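Local structure of putative Ribokinase II (Escherichia coli O6, 3IQ0) at residues E305-T308 and F309-H313; Y236-A239 and N240-F243; G273-A276 and H277-L280; M17-K20 and I21-F25; H185-L188 and E189-I193. The protein probably transfers phosphate from ATP, with magnesium, to a sugar such as ribose, as a carbohydrate kinase of the pfkB (ribokinase) family. All blocks are in the same frame, centred on the assembly; numbering follows the deposited sequence.

Interaction 1: E305-T308 and F309-H313; sequences EIET and FIQRH
Thr308, Gln311 and Phe309 carry most of this contact, which follows successive turns of helix 303-312 and is built on the i to i+4 backbone bonds of an alpha helix. Thr308 O takes the N-H of Arg312 at 2.9 Å. The threonine OG1 lies within bonding distance of the carbonyl oxygens of Met304 and Glu305 and may bond to either. Gln311 N in turn bonds to Glu307 O at 2.8 Å. The two side chains of that pair also run close together, but the placing of carboxylate against amide is doubtful. Phe309 N bonds to Glu305 O at 3.0 Å. The Phe309 CG is anti to the backbone N (chi1 177°), which stands the ring out from the helix, roughly across its axis. On the inner side Ile306 and Ile310 run alongside each other one turn apart, with CG2 of Ile306 3.9 Å from CD1 of Ile310. Ile306 packs on Tyr282 and Ala285 of helix 276-290. Phe309 meets Leu289 of that helix, and its ring stands edge-to-face with Tyr248 of a loop; the Phe309 side chain is about 7 Å from the bound ATP.

Interaction 2: Y236-A239 and N240-F243; sequences YYSA and NEQF
Backbone bonds pair Tyr236 with Phe243: Tyr236 N gives an almost linear bond to Phe243 O at 2.7 Å, and Phe243 N returns one to Tyr236 O at 3.1 Å. Nearer the tip, Ser238 N donates to Glu241 O. The serine hydroxyl adds a side-chain bond, OG accepting from Glu241 N at 2.9 Å, because chi1 of 66° folds it back over its own backbone. These bonds close the beta hairpin of strands 234-237 and 242-245, at one edge of the main sheet, with Ala239 and Asn240 at the bend. Among the aromatic contacts, Tyr236 CB sits over a face of the Phe243 ring, 3.8 Å from its centroid, in a CH-pi contact; the two rings are near parallel (18°) but slid apart with little overlap. Glu241 CG touches the edge of the Tyr236 ring, whose OH bonds to Glu224. On the opposite face of the sheet, Tyr237 and Gln242, a non-hydrogen-bonded pair, meet: Gln242 NE2 reaches the edge of the Tyr237 ring, 3.1 Å from CE1, its amide turned nearly square to that ring.

Interaction 3: G273-A276 and H277-L280; sequences GFDA and HRAL
A helix N-cap opens helix 276-290 here, directly after the Schellman motif that ends helix 258-271, in which Gly273 with its positive phi is the C-prime residue. Asp275 is the cap: its OD1 accepts from Arg278 N at 2.6 Å, the donor lying nearly in line with the C-O bond. The aspartate CG lies between the backbone N and the carbonyl carbon (chi1 59°), which points OD1 at the backbone N-H of Arg278 in the first turn. The regular helix bonds start alongside, Ala279 N to Asp275 O and Leu280 N to Ala276 O, both 3.0 Å. Just before the cap, Phe274 packs CB against Ala279 CB at 4.2 Å, the pairing of a hydrophobic staple. Its ring also carries Arg278 in a cation-pi contact. The arginine chain bends twice, at chi2 and chi3, and brings NH1 3.4 Å above the centre of one ring face, with CZ 4.4 Å from the centroid; the guanidinium is inclined 48° to the ring. Elsewhere Phe274 sets its ring edge-to-face with Tyr282, and its carbonyl O accepts from Arg270 NH1. Asp275 and Arg278 form no salt bridge, OD1 and NH1 being 5.7 Å apart. The cap thus works through the arginine's backbone while the cation rests on the aromatic ring, and the carboxylate, sitting at a helix N terminus, would probably be stabilised in its charged form.

Interaction 4: M17-K20 and I21-F25; sequences MASK and IGQPF
Ala18, the last residue of strand 13-18, sets CB against the amide carbon CD of Gln23 at 3.8 Å, so the side chain of Gln23 folds back against the end of the strand. The glutamine is fully extended, its CG anti to the backbone N (chi1 -174°), and this brings the amide to the backbone of Ser19 and Lys20. Ser19 comes next, with OG 3.2 Å from Gln23 OE1; OG bonds to Ile30 O of the neighbouring strand 29-37. Lys20 then does most of the polar work. Its N donates to Gln23 OE1 at 3.2 Å, tilted about 25° from the amide carbonyl plane, and its O takes Gln23 N at 3.3 Å, the donor standing above the carbonyl plane. This second bond closes a type II beta turn from Lys20 to Gln23, with Gly22 at the third position, where a positive phi is favoured. Lys20 NZ, brought round by a bend at chi4 of 68°, donates to a water at 3.0 Å that gives its own proton to Gln23 OE1 at 2.7 Å. Further on, Phe25 packs on Gly64 of the second subunit. With OE1 accepting from a backbone N-H and a water, and NE2 donating to Ile30 O, the glutamine amide is fixed in rotation, and the nearby ammonium group may polarise the bridging water further.

Interaction 5: H185-L188 and E189-I193; sequences HFVL and ELTDI
Val187 O is gripped twice, by Thr191 OG1 at 2.8 Å and by Leu190 N at 3.0 Å. The donors come from opposite faces of the carbonyl plane, each well out of it. With OG1 beside its own backbone N (chi1 -66°), the threonine hydroxyl faces back toward Val187 O. Thr191 N follows suit with Leu188 O at 3.1 Å, again from well above the carbonyl plane. Just before these, Glu189 N bonds to His185 O at 3.2 Å and, weakly, to Phe186 O. Bonds between residues three apart thus replace the four-apart pattern as the helix runs out. Glu189 CG presses on His185 O at 3.0 Å. On the outer flank Phe186 and Leu190 meet obliquely, CE2 to CD1 at 3.5 Å, while the Phe186 ring also carries Lys151 in a cation-pi contact. Val187 and Thr191 rest on Phe166, and Leu188 on Phe217 of helix 210-220. Asp192, just before strand 193-194, forms a salt bridge to Lys223. The chain passes here from helix 178-189 to strand 193-194, completing a beta-alpha-beta crossover from the parallel strand 163-167, the repeating connection of the alpha/beta core of ribokinase-like kinases.

Overall arrangement
Along the chain the order is interaction 4, 5, 2, 3 and 1; each closes before the next opens, so none nest or cross. Interaction 4 turns the chain between strands 13-18 and 29-37 of the small four-stranded sheet, its centre about 39 Å from that of interaction 5. Interaction 5 leads from helix 178-189 into the main sheet, and interaction 2 closes the hairpin at that sheet's edge. Interaction 2 touches interaction 3, where Phe243 packs on Ala276, His277 and Leu280 and fixes the start of helix 276-290 to the hairpin. That helix runs on toward interaction 1, in terminal helix 303-312; the centres of interactions 3 and 1 are about 15 Å apart.

Interaction 1: E305-T308 and F309-H313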
loop_
_atom_site.group_PDB
_atom_site.type_symbol
_atom_site.label_atom_id
_atom_site.label_comp_id
_atom_site.label_asym_id
_atom_site.label_seq_id
_atom_site.Cartn_x
_atom_site.Cartn_y
_atom_site.Cartn_z
ATOM N N GLU B 305 -18.690 -24.309 -18.863
ATOM C CA GLU B 305 -17.306 -24.298 -19.324
ATOM C C GLU B 305 -16.649 -25.478 -18.620
ATOM O O GLU B 305 -15.846 -26.186 -19.208
ATOM C CB GLU B 305 -16.602 -22.981 -18.970
ATOM C CG GLU B 305 -17.267 -21.766 -19.602
ATOM C CD GLU B 305 -16.547 -20.454 -19.328
ATOM O OE1 GLU B 305 -16.109 -20.228 -18.182
ATOM O OE2 GLU B 305 -16.438 -19.634 -20.272
ATOM N N ILE B 306 -17.012 -25.695 -17.358
ATOM C CA ILE B 306 -16.469 -26.813 -16.590
ATOM C C ILE B 306 -16.961 -28.120 -17.224
ATOM O O ILE B 306 -16.193 -29.060 -17.445
ATOM C CB ILE B 306 -16.959 -26.776 -15.122
ATOM C CG1 ILE B 306 -16.550 -25.452 -14.459
ATOM C CG2 ILE B 306 -16.383 -27.958 -14.352
ATOM C CD1 ILE B 306 -17.113 -25.279 -13.051
ATOM N N GLU B 307 -18.254 -28.154 -17.520
ATOM C CA GLU B 307 -18.906 -29.311 -18.119
ATOM C C GLU B 307 -18.182 -29.761 -19.395
ATOM O O GLU B 307 -17.850 -30.937 -19.560
ATOM C CB GLU B 307 -20.361 -28.951 -18.430
ATOM C CG GLU B 307 -21.271 -30.119 -18.744
ATOM C CD GLU B 307 -20.915 -30.818 -20.038
ATOM O OE1 GLU B 307 -20.737 -30.124 -21.066
ATOM O OE2 GLU B 307 -20.826 -32.065 -20.024
ATOM N N THR B 308 -17.944 -28.817 -20.294
ATOM C CA THR B 308 -17.266 -29.117 -21.543
ATOM C C THR B 308 -15.821 -29.537 -21.285
ATOM O O THR B 308 -15.307 -30.457 -21.923
ATOM C CB THR B 308 -17.292 -27.898 -22.472
ATOM O OG1 THR B 308 -16.746 -26.768 -21.784
ATOM C CG2 THR B 308 -18.709 -27.581 -22.893
ATOM N N PHE B 309 -15.166 -28.862 -20.347
ATOM C CA PHE B 309 -13.788 -29.189 -19.993
ATOM C C PHE B 309 -13.728 -30.671 -19.634
ATOM O O PHE B 309 -12.904 -31.424 -20.152
ATOM C CB PHE B 309 -13.350 -28.345 -18.793
ATOM C CG PHE B 309 -11.965 -28.659 -18.293
ATOM C CD1 PHE B 309 -10.839 -28.261 -19.011
ATOM C CD2 PHE B 309 -11.787 -29.344 -17.097
ATOM C CE1 PHE B 309 -9.554 -28.542 -18.538
ATOM C CE2 PHE B 309 -10.511 -29.629 -16.616
ATOM C CZ PHE B 309 -9.395 -29.228 -17.335
ATOM N N ILE B 310 -14.621 -31.082 -18.741
ATOM C CA ILE B 310 -14.698 -32.468 -18.299
ATOM C C ILE B 310 -15.015 -33.383 -19.476
ATOM O O ILE B 310 -14.326 -34.381 -19.692
ATOM C CB ILE B 310 -15.788 -32.638 -17.223
ATOM C CG1 ILE B 310 -15.413 -31.836 -15.978
ATOM C CG2 ILE B 310 -15.974 -34.110 -16.891
ATOM C CD1 ILE B 310 -16.506 -31.800 -14.938
ATOM N N GLN B 311 -16.058 -33.043 -20.230
ATOM C CA GLN B 311 -16.461 -33.834 -21.389
ATOM C C GLN B 311 -15.267 -34.092 -22.270
ATOM O O GLN B 311 -14.642 -35.154 -22.201
ATOM C CB GLN B 311 -17.490 -33.100 -22.249
ATOM C CG GLN B 311 -18.857 -32.926 -21.651
ATOM C CD GLN B 311 -19.834 -32.331 -22.646
ATOM O OE1 GLN B 311 -19.449 -31.527 -23.502
ATOM N NE2 GLN B 311 -21.110 -32.707 -22.536
ATOM N N ARG B 312 -14.971 -33.098 -23.104
ATOM C CA ARG B 312 -13.866 -33.151 -24.057
ATOM C C ARG B 312 -12.799 -34.145 -23.664
ATOM O O ARG B 312 -12.368 -34.950 -24.490
ATOM C CB ARG B 312 -13.211 -31.769 -24.214
ATOM C CG ARG B 312 -14.036 -30.758 -25.001
ATOM C CD ARG B 312 -13.200 -29.519 -25.335
ATOM N NE ARG B 312 -12.342 -29.692 -26.512
ATOM C CZ ARG B 312 -11.320 -28.890 -26.810
ATOM N NH1 ARG B 312 -11.021 -27.869 -26.015
ATOM N NH2 ARG B 312 -10.616 -29.082 -27.916
ATOM N N HIS B 313 -12.384 -34.085 -22.404
ATOM C CA HIS B 313 -11.336 -34.954 -21.874
ATOM C C HIS B 313 -11.769 -36.334 -21.362
ATOM O O HIS B 313 -12.955 -36.530 -21.008
ATOM C CB HIS B 313 -10.598 -34.200 -20.763
ATOM C CG HIS B 313 -10.127 -35.076 -19.645
ATOM N ND1 HIS B 313 -10.978 -35.910 -18.948
ATOM C CD2 HIS B 313 -8.904 -35.230 -19.084
ATOM C CE1 HIS B 313 -10.299 -36.540 -18.004
ATOM N NE2 HIS B 313 -9.038 -36.144 -18.063
#

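Interaction 2: Y236-A239 and N240-F243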
loop_
_atom_site.group_PDB
_atom_site.type_symbol
_atom_site.label_atom_id
_atom_site.label_comp_id
_atom_site.label_asym_id
_atom_site.label_seq_id
_atom_site.Cartn_x
_atom_site.Cartn_y
_atom_site.Cartn_z
ATOM N N TYR B 236 -12.708 -36.571 -0.993
ATOM C CA TYR B 236 -13.902 -36.244 -0.221
ATOM C C TYR B 236 -13.995 -37.237 0.929
ATOM O O TYR B 236 -13.748 -38.432 0.741
ATOM C CB TYR B 236 -15.154 -36.368 -1.092
ATOM C CG TYR B 236 -16.454 -36.164 -0.339
ATOM C CD1 TYR B 236 -17.019 -34.894 -0.209
ATOM C CD2 TYR B 236 -17.118 -37.242 0.247
ATOM C CE1 TYR B 236 -18.215 -34.704 0.482
ATOM C CE2 TYR B 236 -18.309 -37.063 0.940
ATOM C CZ TYR B 236 -18.852 -35.795 1.053
ATOM O OH TYR B 236 -20.038 -35.618 1.722
ATOM N N TYR B 237 -14.358 -36.748 2.108
ATOM C CA TYR B 237 -14.482 -37.603 3.285
ATOM C C TYR B 237 -15.709 -37.266 4.120
ATOM O O TYR B 237 -15.924 -36.112 4.485
ATOM C CB TYR B 237 -13.247 -37.464 4.181
ATOM C CG TYR B 237 -11.937 -37.798 3.514
ATOM C CD1 TYR B 237 -11.569 -39.120 3.275
ATOM C CD2 TYR B 237 -11.058 -36.789 3.128
ATOM C CE1 TYR B 237 -10.353 -39.429 2.668
ATOM C CE2 TYR B 237 -9.843 -37.085 2.520
ATOM C CZ TYR B 237 -9.496 -38.404 2.294
ATOM O OH TYR B 237 -8.294 -38.692 1.697
ATOM N N SER B 238 -16.506 -38.283 4.423
ATOM C CA SER B 238 -17.689 -38.121 5.262
ATOM C C SER B 238 -17.758 -39.371 6.131
ATOM O O SER B 238 -17.070 -40.354 5.856
ATOM C CB SER B 238 -18.962 -37.996 4.416
ATOM O OG SER B 238 -19.237 -39.198 3.720
ATOM N N ALA B 239 -18.573 -39.341 7.177
ATOM C CA ALA B 239 -18.683 -40.500 8.050
ATOM C C ALA B 239 -19.181 -41.717 7.276
ATOM O O ALA B 239 -18.847 -42.855 7.606
ATOM C CB ALA B 239 -19.629 -40.197 9.204
ATOM N N ASN B 240 -19.959 -41.470 6.229
ATOM C CA ASN B 240 -20.532 -42.547 5.439
ATOM C C ASN B 240 -19.735 -42.979 4.216
ATOM O O ASN B 240 -19.739 -44.159 3.857
ATOM C CB ASN B 240 -21.945 -42.153 5.023
ATOM C CG ASN B 240 -22.778 -41.699 6.198
ATOM O OD1 ASN B 240 -23.302 -40.584 6.206
ATOM N ND2 ASN B 240 -22.896 -42.555 7.207
ATOM N N GLU B 241 -19.049 -42.043 3.572
ATOM C CA GLU B 241 -18.280 -42.404 2.390
ATOM C C GLU B 241 -16.908 -41.752 2.311
ATOM O O GLU B 241 -16.557 -40.888 3.120
ATOM C CB GLU B 241 -19.088 -42.096 1.127
ATOM C CG GLU B 241 -19.358 -40.626 0.891
ATOM C CD GLU B 241 -20.400 -40.401 -0.184
ATOM O OE1 GLU B 241 -20.392 -41.148 -1.185
ATOM O OE2 GLU B 241 -21.221 -39.472 -0.035
ATOM N N GLN B 242 -16.140 -42.182 1.318
ATOM C CA GLN B 242 -14.788 -41.690 1.107
ATOM C C GLN B 242 -14.382 -41.986 -0.329
ATOM O O GLN B 242 -14.486 -43.127 -0.780
ATOM C CB GLN B 242 -13.844 -42.409 2.071
ATOM C CG GLN B 242 -12.380 -42.043 1.958
ATOM C CD GLN B 242 -11.518 -42.848 2.919
ATOM O OE1 GLN B 242 -11.310 -44.044 2.729
ATOM N NE2 GLN B 242 -11.027 -42.196 3.966
ATOM N N PHE B 243 -13.938 -40.963 -1.053
ATOM C CA PHE B 243 -13.507 -41.151 -2.432
ATOM C C PHE B 243 -12.613 -40.014 -2.904
ATOM O O PHE B 243 -12.542 -38.961 -2.270
ATOM C CB PHE B 243 -14.715 -41.308 -3.359
ATOM C CG PHE B 243 -15.616 -40.118 -3.391
ATOM C CD1 PHE B 243 -15.336 -39.039 -4.221
ATOM C CD2 PHE B 243 -16.754 -40.076 -2.590
ATOM C CE1 PHE B 243 -16.180 -37.933 -4.256
ATOM C CE2 PHE B 243 -17.604 -38.977 -2.616
ATOM C CZ PHE B 243 -17.317 -37.902 -3.452
#

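Interaction 3: G273-A276 and H277-L280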
loop_
_atom_site.group_PDB
_atom_site.type_symbol
_atom_site.label_atom_id
_atom_site.label_comp_id
_atom_site.label_asym_id
_atom_site.label_seq_id
_atom_site.Cartn_x
_atom_site.Cartn_y
_atom_site.Cartn_z
ATOM N N GLY B 273 -27.653 -28.654 -6.005
ATOM C CA GLY B 273 -28.068 -30.036 -5.833
ATOM C C GLY B 273 -27.185 -31.167 -6.340
ATOM O O GLY B 273 -27.637 -32.309 -6.403
ATOM N N PHE B 274 -25.943 -30.874 -6.714
ATOM C CA PHE B 274 -25.036 -31.923 -7.188
ATOM C C PHE B 274 -24.702 -32.845 -6.018
ATOM O O PHE B 274 -24.608 -32.383 -4.883
ATOM C CB PHE B 274 -23.725 -31.313 -7.701
ATOM C CG PHE B 274 -23.822 -30.677 -9.058
ATOM C CD1 PHE B 274 -24.995 -30.071 -9.488
ATOM C CD2 PHE B 274 -22.705 -30.625 -9.881
ATOM C CE1 PHE B 274 -25.052 -29.419 -10.717
ATOM C CE2 PHE B 274 -22.749 -29.976 -11.111
ATOM C CZ PHE B 274 -23.927 -29.370 -11.529
ATOM N N ASP B 275 -24.525 -34.139 -6.274
ATOM C CA ASP B 275 -24.152 -35.040 -5.190
ATOM C C ASP B 275 -22.661 -34.844 -4.924
ATOM O O ASP B 275 -21.985 -34.134 -5.671
ATOM C CB ASP B 275 -24.458 -36.515 -5.519
ATOM C CG ASP B 275 -23.739 -37.026 -6.764
ATOM O OD1 ASP B 275 -22.581 -36.645 -7.020
ATOM O OD2 ASP B 275 -24.339 -37.849 -7.485
ATOM N N ALA B 276 -22.144 -35.465 -3.870
ATOM C CA ALA B 276 -20.732 -35.313 -3.529
ATOM C C ALA B 276 -19.795 -35.669 -4.677
ATOM O O ALA B 276 -18.793 -34.998 -4.893
ATOM C CB ALA B 276 -20.397 -36.153 -2.306
ATOM N N HIS B 277 -20.132 -36.717 -5.418
ATOM C CA HIS B 277 -19.319 -37.169 -6.545
ATOM C C HIS B 277 -19.268 -36.179 -7.703
ATOM O O HIS B 277 -18.207 -35.955 -8.287
ATOM C CB HIS B 277 -19.831 -38.520 -7.049
ATOM C CG HIS B 277 -19.398 -39.677 -6.205
ATOM N ND1 HIS B 277 -18.147 -40.246 -6.314
ATOM C CD2 HIS B 277 -20.027 -40.339 -5.204
ATOM C CE1 HIS B 277 -18.024 -41.207 -5.415
ATOM N NE2 HIS B 277 -19.150 -41.285 -4.728
ATOM N N ARG B 278 -20.411 -35.596 -8.047
ATOM C CA ARG B 278 -20.461 -34.626 -9.132
ATOM C C ARG B 278 -19.751 -33.339 -8.720
ATOM O O ARG B 278 -18.916 -32.810 -9.455
ATOM C CB ARG B 278 -21.913 -34.311 -9.491
ATOM C CG ARG B 278 -22.474 -35.139 -10.621
ATOM C CD ARG B 278 -22.258 -34.442 -11.955
ATOM N NE ARG B 278 -23.497 -34.381 -12.724
ATOM C CZ ARG B 278 -24.624 -33.830 -12.277
ATOM N NH1 ARG B 278 -24.668 -33.294 -11.064
ATOM N NH2 ARG B 278 -25.711 -33.819 -13.037
ATOM N N ALA B 279 -20.086 -32.851 -7.532
ATOM C CA ALA B 279 -19.503 -31.626 -7.012
ATOM C C ALA B 279 -17.976 -31.687 -6.912
ATOM O O ALA B 279 -17.295 -30.697 -7.177
ATOM C CB ALA B 279 -20.110 -31.310 -5.653
ATOM N N LEU B 280 -17.438 -32.844 -6.534
ATOM C CA LEU B 280 -15.997 -32.977 -6.418
ATOM C C LEU B 280 -15.314 -32.929 -7.784
ATOM O O LEU B 280 -14.251 -32.320 -7.929
ATOM C CB LEU B 280 -15.627 -34.280 -5.702
ATOM C CG LEU B 280 -14.146 -34.393 -5.329
ATOM C CD1 LEU B 280 -13.816 -33.375 -4.254
ATOM C CD2 LEU B 280 -13.838 -35.800 -4.834
#

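Interaction 4: M17-K20 and I21-F25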
loop_
_atom_site.group_PDB
_atom_site.type_symbol
_atom_site.label_atom_id
_atom_site.label_comp_id
_atom_site.label_asym_id
_atom_site.label_seq_id
_atom_site.Cartn_x
_atom_site.Cartn_y
_atom_site.Cartn_z
HETATM N N MSE B 17 0.860 -7.143 -10.889
HETATM C CA MSE B 17 1.820 -8.178 -11.278
HETATM C C MSE B 17 3.026 -7.734 -12.094
HETATM O O MSE B 17 2.920 -6.885 -12.970
HETATM C CB MSE B 17 1.097 -9.275 -12.070
HETATM C CG MSE B 17 0.060 -10.062 -11.279
HETATM SE SE MSE B 17 -1.052 -11.177 -12.418
HETATM C CE MSE B 17 -2.692 -10.218 -12.192
ATOM N N ALA B 18 4.169 -8.339 -11.811
ATOM C CA ALA B 18 5.380 -8.034 -12.554
ATOM C C ALA B 18 5.123 -8.501 -13.985
ATOM O O ALA B 18 4.549 -9.571 -14.202
ATOM C CB ALA B 18 6.556 -8.784 -11.961
ATOM N N SER B 19 5.543 -7.698 -14.956
ATOM C CA SER B 19 5.341 -8.043 -16.357
ATOM C C SER B 19 6.271 -9.156 -16.835
ATOM O O SER B 19 5.959 -9.844 -17.804
ATOM C CB SER B 19 5.552 -6.814 -17.238
ATOM O OG SER B 19 6.914 -6.432 -17.229
ATOM N N LYS B 20 7.404 -9.338 -16.160
ATOM C CA LYS B 20 8.362 -10.363 -16.569
ATOM C C LYS B 20 8.854 -11.259 -15.446
ATOM O O LYS B 20 8.958 -10.837 -14.296
ATOM C CB LYS B 20 9.591 -9.726 -17.224
ATOM C CG LYS B 20 9.311 -8.785 -18.378
ATOM C CD LYS B 20 10.580 -8.567 -19.182
ATOM C CE LYS B 20 10.537 -7.262 -19.947
ATOM N NZ LYS B 20 10.569 -6.101 -19.009
ATOM N N ILE B 21 9.174 -12.502 -15.796
ATOM C CA ILE B 21 9.688 -13.450 -14.821
ATOM C C ILE B 21 11.110 -13.015 -14.504
ATOM O O ILE B 21 11.883 -12.685 -15.405
ATOM C CB ILE B 21 9.713 -14.898 -15.373
ATOM C CG1 ILE B 21 8.292 -15.451 -15.475
ATOM C CG2 ILE B 21 10.525 -15.796 -14.452
ATOM C CD1 ILE B 21 7.402 -14.713 -16.443
ATOM N N GLY B 22 11.449 -13.004 -13.221
ATOM C CA GLY B 22 12.779 -12.596 -12.816
ATOM C C GLY B 22 12.856 -11.105 -12.531
ATOM O O GLY B 22 13.933 -10.574 -12.259
ATOM N N GLN B 23 11.714 -10.430 -12.594
ATOM C CA GLN B 23 11.661 -8.992 -12.343
ATOM C C GLN B 23 11.693 -8.728 -10.849
ATOM O O GLN B 23 10.830 -9.196 -10.109
ATOM C CB GLN B 23 10.386 -8.396 -12.937
ATOM C CG GLN B 23 10.307 -6.888 -12.843
ATOM C CD GLN B 23 9.078 -6.345 -13.536
ATOM O OE1 GLN B 23 8.657 -6.871 -14.565
ATOM N NE2 GLN B 23 8.503 -5.285 -12.984
ATOM N N PRO B 24 12.693 -7.965 -10.385
ATOM C CA PRO B 24 12.840 -7.640 -8.967
ATOM C C PRO B 24 11.940 -6.486 -8.520
ATOM O O PRO B 24 11.419 -5.730 -9.342
ATOM C CB PRO B 24 14.316 -7.288 -8.862
ATOM C CG PRO B 24 14.542 -6.559 -10.142
ATOM C CD PRO B 24 13.824 -7.424 -11.162
ATOM N N PHE B 25 11.758 -6.372 -7.210
ATOM C CA PHE B 25 10.951 -5.304 -6.629
ATOM C C PHE B 25 11.803 -4.049 -6.447
ATOM O O PHE B 25 11.272 -2.946 -6.331
ATOM C CB PHE B 25 10.440 -5.698 -5.236
ATOM C CG PHE B 25 9.349 -6.728 -5.238
ATOM C CD1 PHE B 25 8.132 -6.472 -5.859
ATOM C CD2 PHE B 25 9.525 -7.936 -4.576
ATOM C CE1 PHE B 25 7.108 -7.403 -5.818
ATOM C CE2 PHE B 25 8.514 -8.872 -4.528
ATOM C CZ PHE B 25 7.298 -8.609 -5.150
HETATM O O HOH W 1 9.254 -5.143 -16.545
#

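Interaction 5: H185-L188 and E189-I193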
loop_
_atom_site.group_PDB
_atom_site.type_symbol
_atom_site.label_atom_id
_atom_site.label_comp_id
_atom_site.label_asym_id
_atom_site.label_seq_id
_atom_site.Cartn_x
_atom_site.Cartn_y
_atom_site.Cartn_z
ATOM N N HIS B 185 -9.210 -22.568 15.722
ATOM C CA HIS B 185 -9.760 -23.773 16.331
ATOM C C HIS B 185 -11.208 -23.514 16.705
ATOM O O HIS B 185 -12.041 -24.414 16.668
ATOM C CB HIS B 185 -8.949 -24.169 17.565
ATOM C CG HIS B 185 -7.790 -25.061 17.254
ATOM N ND1 HIS B 185 -7.943 -26.395 16.948
ATOM C CD2 HIS B 185 -6.463 -24.804 17.164
ATOM C CE1 HIS B 185 -6.760 -26.923 16.682
ATOM N NE2 HIS B 185 -5.847 -25.979 16.806
ATOM N N PHE B 186 -11.499 -22.266 17.051
ATOM C CA PHE B 186 -12.849 -21.871 17.416
ATOM C C PHE B 186 -13.765 -22.082 16.214
ATOM O O PHE B 186 -14.811 -22.729 16.314
ATOM C CB PHE B 186 -12.869 -20.402 17.818
ATOM C CG PHE B 186 -14.232 -19.893 18.181
ATOM C CD1 PHE B 186 -14.688 -19.958 19.493
ATOM C CD2 PHE B 186 -15.070 -19.364 17.208
ATOM C CE1 PHE B 186 -15.963 -19.504 19.829
ATOM C CE2 PHE B 186 -16.348 -18.909 17.532
ATOM C CZ PHE B 186 -16.794 -18.980 18.845
ATOM N N VAL B 187 -13.366 -21.521 15.077
ATOM C CA VAL B 187 -14.145 -21.635 13.851
ATOM C C VAL B 187 -14.329 -23.088 13.433
ATOM O O VAL B 187 -15.408 -23.480 12.988
ATOM C CB VAL B 187 -13.471 -20.865 12.698
ATOM C CG1 VAL B 187 -14.211 -21.128 11.391
ATOM C CG2 VAL B 187 -13.456 -19.371 13.012
ATOM N N LEU B 188 -13.277 -23.884 13.578
ATOM C CA LEU B 188 -13.328 -25.293 13.207
ATOM C C LEU B 188 -14.423 -26.056 13.946
ATOM O O LEU B 188 -15.081 -26.923 13.370
ATOM C CB LEU B 188 -11.974 -25.962 13.468
ATOM C CG LEU B 188 -11.894 -27.456 13.130
ATOM C CD1 LEU B 188 -12.319 -27.664 11.686
ATOM C CD2 LEU B 188 -10.481 -27.981 13.360
ATOM N N GLU B 189 -14.619 -25.731 15.220
ATOM C CA GLU B 189 -15.626 -26.406 16.038
ATOM C C GLU B 189 -17.055 -26.069 15.602
ATOM O O GLU B 189 -18.002 -26.769 15.958
ATOM C CB GLU B 189 -15.428 -26.037 17.512
ATOM C CG GLU B 189 -13.999 -26.192 18.016
ATOM C CD GLU B 189 -13.455 -27.603 17.861
ATOM O OE1 GLU B 189 -14.023 -28.533 18.469
ATOM O OE2 GLU B 189 -12.455 -27.780 17.128
ATOM N N LEU B 190 -17.204 -24.999 14.828
ATOM C CA LEU B 190 -18.515 -24.576 14.348
ATOM C C LEU B 190 -18.651 -24.830 12.854
ATOM O O LEU B 190 -19.641 -24.430 12.234
ATOM C CB LEU B 190 -18.717 -23.088 14.617
ATOM C CG LEU B 190 -18.636 -22.631 16.071
ATOM C CD1 LEU B 190 -18.672 -21.113 16.121
ATOM C CD2 LEU B 190 -19.787 -23.229 16.866
ATOM N N THR B 191 -17.656 -25.502 12.284
ATOM C CA THR B 191 -17.633 -25.804 10.859
ATOM C C THR B 191 -18.368 -27.084 10.484
ATOM O O THR B 191 -18.271 -28.101 11.174
ATOM C CB THR B 191 -16.182 -25.918 10.360
ATOM O OG1 THR B 191 -15.557 -24.635 10.458
ATOM C CG2 THR B 191 -16.142 -26.412 8.909
ATOM N N ASP B 192 -19.091 -27.031 9.372
ATOM C CA ASP B 192 -19.828 -28.190 8.885
ATOM C C ASP B 192 -19.077 -28.791 7.707
ATOM O O ASP B 192 -19.054 -30.009 7.524
ATOM C CB ASP B 192 -21.234 -27.774 8.444
ATOM C CG ASP B 192 -22.035 -27.139 9.568
ATOM O OD1 ASP B 192 -22.333 -27.843 10.552
ATOM O OD2 ASP B 192 -22.360 -25.934 9.470
ATOM N N ILE B 193 -18.453 -27.915 6.922
ATOM C CA ILE B 193 -17.700 -28.305 5.732
ATOM C C ILE B 193 -16.283 -27.753 5.835
ATOM O O ILE B 193 -16.076 -26.544 5.777
ATOM C CB ILE B 193 -18.386 -27.741 4.448
ATOM C CG1 ILE B 193 -19.824 -28.263 4.369
ATOM C CG2 ILE B 193 -17.601 -28.138 3.194
ATOM C CD1 ILE B 193 -20.620 -27.686 3.215
#